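Local coordinates for chorismate mutase protein (Bartonella henselae, PDB 3RMI), which probably catalyses the rearrangement of chorismate to prephenate, as an all-helical type II chorismate mutase, and binds D-malate in what is probably its active-site pocket, at residues 53-67 with 80-92. Numbering follows the deposited sequence.
With MLT (D-malate), chain D.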
loop_
_atom_site.group_PDB
_atom_site.type_symbol
_atom_site.label_atom_id
_atom_site.label_comp_id
_atom_site.label_asym_id
_atom_site.label_seq_id
_atom_site.Cartn_x
_atom_site.Cartn_y
_atom_site.Cartn_z
ATOM N N ALA A 53 1.219 12.600 17.964
ATOM C CA ALA A 53 1.024 11.612 16.907
ATOM C C ALA A 53 0.846 12.270 15.546
ATOM O O ALA A 53 1.531 11.908 14.578
ATOM C CB ALA A 53 -0.181 10.731 17.212
ATOM N N VAL A 54 -0.070 13.226 15.461
ATOM C CA VAL A 54 -0.298 13.943 14.206
ATOM C C VAL A 54 0.610 15.167 14.140
ATOM O O VAL A 54 0.552 16.076 14.982
ATOM C CB VAL A 54 -1.761 14.372 14.021
ATOM C CG1 VAL A 54 -1.946 14.983 12.622
ATOM C CG2 VAL A 54 -2.704 13.174 14.244
ATOM N N ASP A 55 1.450 15.167 13.124
ATOM C CA ASP A 55 2.419 16.221 12.867
ATOM C C ASP A 55 2.045 16.854 11.508
ATOM O O ASP A 55 2.504 16.397 10.464
ATOM C CB ASP A 55 3.785 15.545 12.827
ATOM C CG ASP A 55 4.936 16.512 12.772
ATOM O OD1 ASP A 55 4.798 17.599 12.168
ATOM O OD2 ASP A 55 6.002 16.136 13.326
ATOM N N PRO A 56 1.182 17.888 11.516
ATOM C CA PRO A 56 0.560 18.343 10.259
ATOM C C PRO A 56 1.536 18.810 9.176
ATOM O O PRO A 56 1.320 18.492 8.002
ATOM C CB PRO A 56 -0.373 19.492 10.684
ATOM C CG PRO A 56 -0.175 19.714 12.142
ATOM C CD PRO A 56 0.898 18.783 12.650
ATOM N N LEU A 57 2.585 19.546 9.551
ATOM C CA LEU A 57 3.608 19.975 8.585
ATOM C C LEU A 57 4.312 18.784 7.948
ATOM O O LEU A 57 4.612 18.813 6.768
ATOM C CB LEU A 57 4.644 20.921 9.219
ATOM C CG LEU A 57 4.208 22.365 9.442
ATOM C CD1 LEU A 57 5.383 23.235 9.991
ATOM C CD2 LEU A 57 3.581 23.024 8.188
ATOM N N ARG A 58 4.581 17.742 8.724
ATOM C CA ARG A 58 5.172 16.501 8.170
ATOM C C ARG A 58 4.219 15.823 7.151
ATOM O O ARG A 58 4.623 15.487 6.029
ATOM C CB ARG A 58 5.553 15.553 9.322
ATOM C CG ARG A 58 5.949 14.135 8.934
ATOM C CD ARG A 58 7.209 14.075 8.082
ATOM N NE ARG A 58 7.522 12.684 7.768
ATOM C CZ ARG A 58 8.253 12.257 6.741
ATOM N NH1 ARG A 58 8.819 13.112 5.891
ATOM N NH2 ARG A 58 8.451 10.953 6.582
ATOM N N GLU A 59 2.956 15.666 7.548
ATOM C CA GLU A 59 1.912 15.010 6.742
ATOM C C GLU A 59 1.788 15.723 5.414
ATOM O O GLU A 59 1.738 15.098 4.364
ATOM C CB GLU A 59 0.548 15.067 7.465
ATOM C CG GLU A 59 -0.165 13.740 7.791
ATOM C CD GLU A 59 -0.174 13.336 9.328
ATOM O OE1 GLU A 59 0.915 13.090 9.964
ATOM O OE2 GLU A 59 -1.319 13.229 9.875
ATOM N N GLN A 60 1.747 17.048 5.478
ATOM C CA GLN A 60 1.563 17.890 4.298
ATOM C C GLN A 60 2.693 17.727 3.311
ATOM O O GLN A 60 2.463 17.702 2.103
ATOM C CB GLN A 60 1.562 19.358 4.665
ATOM C CG GLN A 60 0.238 19.980 4.899
ATOM C CD GLN A 60 0.397 21.404 5.465
ATOM O OE1 GLN A 60 -0.181 21.716 6.510
ATOM N NE2 GLN A 60 1.209 22.257 4.792
ATOM N N TYR A 61 3.919 17.689 3.829
ATOM C CA TYR A 61 5.104 17.482 2.994
ATOM C C TYR A 61 5.063 16.103 2.306
ATOM O O TYR A 61 5.313 15.981 1.116
ATOM C CB TYR A 61 6.384 17.629 3.857
ATOM C CG TYR A 61 7.656 17.156 3.177
ATOM C CD1 TYR A 61 8.328 17.963 2.240
ATOM C CD2 TYR A 61 8.182 15.891 3.450
ATOM C CE1 TYR A 61 9.505 17.509 1.601
ATOM C CE2 TYR A 61 9.336 15.435 2.808
ATOM C CZ TYR A 61 9.990 16.239 1.893
ATOM O OH TYR A 61 11.136 15.774 1.295
ATOM N N GLN A 62 4.747 15.074 3.074
ATOM C CA GLN A 62 4.771 13.710 2.546
ATOM C C GLN A 62 3.762 13.610 1.394
ATOM O O GLN A 62 4.039 13.010 0.382
ATOM C CB GLN A 62 4.423 12.684 3.628
ATOM C CG GLN A 62 5.367 12.531 4.815
ATOM C CD GLN A 62 4.887 11.451 5.769
ATOM O OE1 GLN A 62 5.134 10.270 5.538
ATOM N NE2 GLN A 62 4.189 11.837 6.828
ATOM N N ILE A 63 2.611 14.247 1.549
ATOM C CA ILE A 63 1.570 14.204 0.545
ATOM C C ILE A 63 1.966 14.981 -0.713
ATOM O O ILE A 63 1.805 14.447 -1.814
ATOM C CB ILE A 63 0.220 14.735 1.090
ATOM C CG1 ILE A 63 -0.397 13.717 2.055
ATOM C CG2 ILE A 63 -0.761 15.006 -0.050
ATOM C CD1 ILE A 63 -1.530 14.312 2.910
ATOM N N LYS A 64 2.463 16.220 -0.574
ATOM C CA LYS A 64 2.815 17.014 -1.754
ATOM C C LYS A 64 3.912 16.279 -2.512
ATOM O O LYS A 64 3.850 16.139 -3.727
ATOM C CB LYS A 64 3.215 18.498 -1.440
ATOM N N ARG A 65 4.895 15.778 -1.771
ATOM C CA ARG A 65 6.031 15.086 -2.372
ATOM C C ARG A 65 5.597 13.834 -3.123
ATOM O O ARG A 65 5.999 13.611 -4.244
ATOM C CB ARG A 65 7.032 14.736 -1.294
ATOM C CG ARG A 65 8.261 14.004 -1.787
ATOM C CD ARG A 65 9.069 13.468 -0.602
ATOM N NE ARG A 65 10.053 12.456 -0.984
ATOM C CZ ARG A 65 9.847 11.139 -0.952
ATOM N NH1 ARG A 65 8.670 10.575 -0.542
ATOM N NH2 ARG A 65 10.864 10.358 -1.324
ATOM N N LEU A 66 4.749 13.033 -2.523
ATOM C CA LEU A 66 4.362 11.797 -3.169
ATOM C C LEU A 66 3.487 12.077 -4.388
ATOM O O LEU A 66 3.565 11.382 -5.398
ATOM C CB LEU A 66 3.676 10.845 -2.180
ATOM C CG LEU A 66 3.789 9.367 -2.575
ATOM C CD1 LEU A 66 5.280 8.932 -2.583
ATOM C CD2 LEU A 66 2.968 8.477 -1.646
ATOM N N ARG A 67 2.662 13.108 -4.298
ATOM C CA ARG A 67 1.869 13.497 -5.444
ATOM C C ARG A 67 2.778 13.888 -6.619
ATOM O O ARG A 67 2.540 13.425 -7.747
ATOM C CB ARG A 67 0.896 14.616 -5.080
ATOM C CG ARG A 67 -0.330 14.128 -4.307
ATOM C CD ARG A 67 -1.239 15.312 -3.946
ATOM N NE ARG A 67 -1.899 15.826 -5.131
ATOM C CZ ARG A 67 -3.074 15.412 -5.613
ATOM N NH1 ARG A 67 -3.801 14.495 -4.982
ATOM N NH2 ARG A 67 -3.546 15.966 -6.725
ATOM N N ALA A 80 -2.250 7.952 -5.166
ATOM C CA ALA A 80 -1.054 8.045 -4.332
ATOM C C ALA A 80 -1.397 8.652 -2.960
ATOM O O ALA A 80 -1.001 8.132 -1.926
ATOM C CB ALA A 80 0.046 8.862 -5.033
ATOM N N GLU A 81 -2.157 9.737 -2.958
ATOM C CA GLU A 81 -2.547 10.419 -1.714
ATOM C C GLU A 81 -3.452 9.556 -0.856
ATOM O O GLU A 81 -3.250 9.467 0.333
ATOM C CB GLU A 81 -3.269 11.751 -2.005
ATOM C CG GLU A 81 -3.557 12.568 -0.740
ATOM C CD GLU A 81 -4.130 13.943 -1.000
ATOM O OE1 GLU A 81 -3.969 14.483 -2.128
ATOM O OE2 GLU A 81 -4.754 14.484 -0.055
ATOM N N LYS A 82 -4.469 8.965 -1.469
ATOM C CA LYS A 82 -5.379 8.044 -0.794
ATOM C C LYS A 82 -4.593 6.914 -0.129
ATOM O O LYS A 82 -4.872 6.525 1.010
ATOM C CB LYS A 82 -6.369 7.457 -1.813
ATOM C CG LYS A 82 -7.733 7.073 -1.240
ATOM C CD LYS A 82 -8.757 6.589 -2.312
ATOM C CE LYS A 82 -9.964 5.855 -1.621
ATOM N NZ LYS A 82 -11.001 5.243 -2.540
ATOM N N PHE A 83 -3.602 6.394 -0.851
ATOM C CA PHE A 83 -2.756 5.307 -0.348
ATOM C C PHE A 83 -1.892 5.750 0.828
ATOM O O PHE A 83 -1.835 5.079 1.866
ATOM C CB PHE A 83 -1.888 4.755 -1.472
ATOM C CG PHE A 83 -0.776 3.857 -0.996
ATOM C CD1 PHE A 83 -1.039 2.649 -0.446
ATOM C CD2 PHE A 83 0.543 4.257 -1.085
ATOM C CE1 PHE A 83 -0.004 1.840 0.009
ATOM C CE2 PHE A 83 1.559 3.449 -0.641
ATOM C CZ PHE A 83 1.271 2.241 -0.096
ATOM N N LEU A 84 -1.223 6.882 0.686
ATOM C CA LEU A 84 -0.411 7.387 1.777
ATOM C C LEU A 84 -1.261 7.686 3.021
ATOM O O LEU A 84 -0.865 7.372 4.146
ATOM C CB LEU A 84 0.344 8.624 1.328
ATOM C CG LEU A 84 1.254 9.329 2.330
ATOM C CD1 LEU A 84 2.399 8.442 2.817
ATOM C CD2 LEU A 84 1.784 10.608 1.674
ATOM N N LYS A 85 -2.438 8.252 2.824
ATOM C CA LYS A 85 -3.289 8.572 3.944
ATOM C C LYS A 85 -3.760 7.321 4.660
ATOM O O LYS A 85 -3.942 7.322 5.874
ATOM C CB LYS A 85 -4.506 9.399 3.485
ATOM C CG LYS A 85 -4.193 10.888 3.282
ATOM C CD LYS A 85 -5.457 11.729 3.023
ATOM C CE LYS A 85 -5.292 13.122 3.613
ATOM N NZ LYS A 85 -6.164 14.138 2.928
ATOM N N PHE A 86 -3.982 6.259 3.895
ATOM C CA PHE A 86 -4.309 4.946 4.439
ATOM C C PHE A 86 -3.188 4.443 5.332
ATOM O O PHE A 86 -3.429 3.935 6.430
ATOM C CB PHE A 86 -4.580 3.957 3.283
ATOM C CG PHE A 86 -4.804 2.544 3.729
ATOM C CD1 PHE A 86 -6.065 2.138 4.176
ATOM C CD2 PHE A 86 -3.767 1.624 3.704
ATOM C CE1 PHE A 86 -6.289 0.841 4.590
ATOM C CE2 PHE A 86 -3.969 0.315 4.132
ATOM C CZ PHE A 86 -5.244 -0.077 4.575
ATOM N N ILE A 87 -1.955 4.579 4.868
ATOM C CA ILE A 87 -0.825 4.172 5.683
ATOM C C ILE A 87 -0.695 5.067 6.930
ATOM O O ILE A 87 -0.485 4.580 8.044
ATOM C CB ILE A 87 0.479 4.202 4.891
ATOM C CG1 ILE A 87 0.415 3.220 3.718
ATOM C CG2 ILE A 87 1.626 3.821 5.769
ATOM C CD1 ILE A 87 0.220 1.767 4.172
ATOM N N ILE A 88 -0.859 6.366 6.754
ATOM C CA ILE A 88 -0.623 7.301 7.864
ATOM C C ILE A 88 -1.630 7.105 8.975
ATOM O O ILE A 88 -1.316 7.295 10.142
ATOM C CB ILE A 88 -0.700 8.733 7.397
ATOM C CG1 ILE A 88 0.537 9.093 6.579
ATOM C CG2 ILE A 88 -0.901 9.703 8.597
ATOM C CD1 ILE A 88 0.417 10.534 5.950
ATOM N N LYS A 89 -2.850 6.731 8.619
ATOM C CA LYS A 89 -3.900 6.464 9.626
ATOM C C LYS A 89 -3.486 5.289 10.540
ATOM O O LYS A 89 -3.709 5.311 11.759
ATOM C CB LYS A 89 -5.218 6.149 8.904
ATOM C CG LYS A 89 -6.490 6.253 9.719
ATOM C CD LYS A 89 -7.684 5.655 8.949
ATOM C CE LYS A 89 -8.933 5.555 9.822
ATOM N NZ LYS A 89 -9.902 4.574 9.221
ATOM N N GLU A 90 -2.862 4.269 9.961
ATOM C CA GLU A 90 -2.386 3.170 10.764
ATOM C C GLU A 90 -1.246 3.651 11.639
ATOM O O GLU A 90 -1.162 3.312 12.809
ATOM C CB GLU A 90 -1.910 2.042 9.873
ATOM C CG GLU A 90 -1.443 0.824 10.638
ATOM C CD GLU A 90 -2.543 0.188 11.476
ATOM O OE1 GLU A 90 -3.741 0.463 11.218
ATOM O OE2 GLU A 90 -2.207 -0.606 12.376
ATOM N N VAL A 91 -0.358 4.444 11.055
ATOM C CA VAL A 91 0.815 4.946 11.779
ATOM C C VAL A 91 0.400 5.789 12.980
ATOM O O VAL A 91 0.955 5.646 14.066
ATOM C CB VAL A 91 1.745 5.756 10.860
ATOM C CG1 VAL A 91 2.814 6.481 11.680
ATOM C CG2 VAL A 91 2.406 4.825 9.824
ATOM N N VAL A 92 -0.598 6.637 12.788
ATOM C CA VAL A 92 -1.059 7.528 13.836
ATOM C C VAL A 92 -1.672 6.695 14.963
ATOM O O VAL A 92 -1.402 6.941 16.150
ATOM C CB VAL A 92 -2.046 8.588 13.265
ATOM C CG1 VAL A 92 -2.904 9.149 14.346
ATOM C CG2 VAL A 92 -1.273 9.697 12.530
HETATM C C1 MLT D . 5.439 10.127 11.197
HETATM O O1 MLT D . 5.626 10.983 12.117
HETATM O O2 MLT D . 4.359 9.559 11.268
HETATM C C2 MLT D . 6.445 9.790 10.119
HETATM O O3 MLT D . 7.162 10.978 9.982
HETATM C C3 MLT D . 6.087 9.393 8.685
HETATM C C4 MLT D . 4.659 8.918 8.347
HETATM O O4 MLT D . 3.627 9.650 8.580
HETATM O O5 MLT D . 4.475 7.811 7.765
#
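Gln62 on helix 56-67 lies against Leu84 and Ile88 of helix 80-92 and reaches past them to the bound D-malate. Its CB rests on Leu84 CD2 at 3.9 Å, and CG covers one face of the Arg58 guanidinium, over its centre. An extended chain (chi2 -179°) carries the amide to the ligand: NE2 donates a nearly straight bond to malate O4 (2.9 Å, 165°) and also passes Ile88 CD1, while OE1 lies near the same carboxylate. Arg58 NE donates a hydrogen bond of 2.8 Å to the malate hydroxyl O3, with O3 near the guanidinium plane at its edge. The CG1-CD1 branch of Ile88 lies between the ligand and Glu59: CG1 approaches malate O4 and CD1 meets Glu59 CG at 3.7 Å. The Glu59 carboxylate lies by Ile88 CG2, and its OE1 is buried with no polar partner in the model.

Farther along, Leu84 CD2 also touches Ile63 CG1, and Leu66 CD2 packs on Leu84 CB. On the outer side Ile63 CG2 meets Glu81 CD. Arg67, bent at chi3 (71°), brings NH1 into a salt bridge with Glu81 OE1 at 2.9 Å, the bond well off straight, OE1 tilted out of the guanidinium plane and the two planar groups almost perpendicular; Lys85 NZ adds a weak salt bridge to Glu81 OE2, and Asp78 is a second salt-bridge partner of Arg67. At the other end Val92 CG1 packs on Val54 CG2, 4.0 Å away.

The axes of segments 56-67 and 80-92 run roughly antiparallel and come within 9.4 Å; the pair forms one wall of the malate pocket, which in this family probably receives chorismate. Helix 4-48 adds Arg35 and Lys46 to it, and Arg18 of the second subunit completes the grip on malate, placing the pair within the intertwined helical dimer.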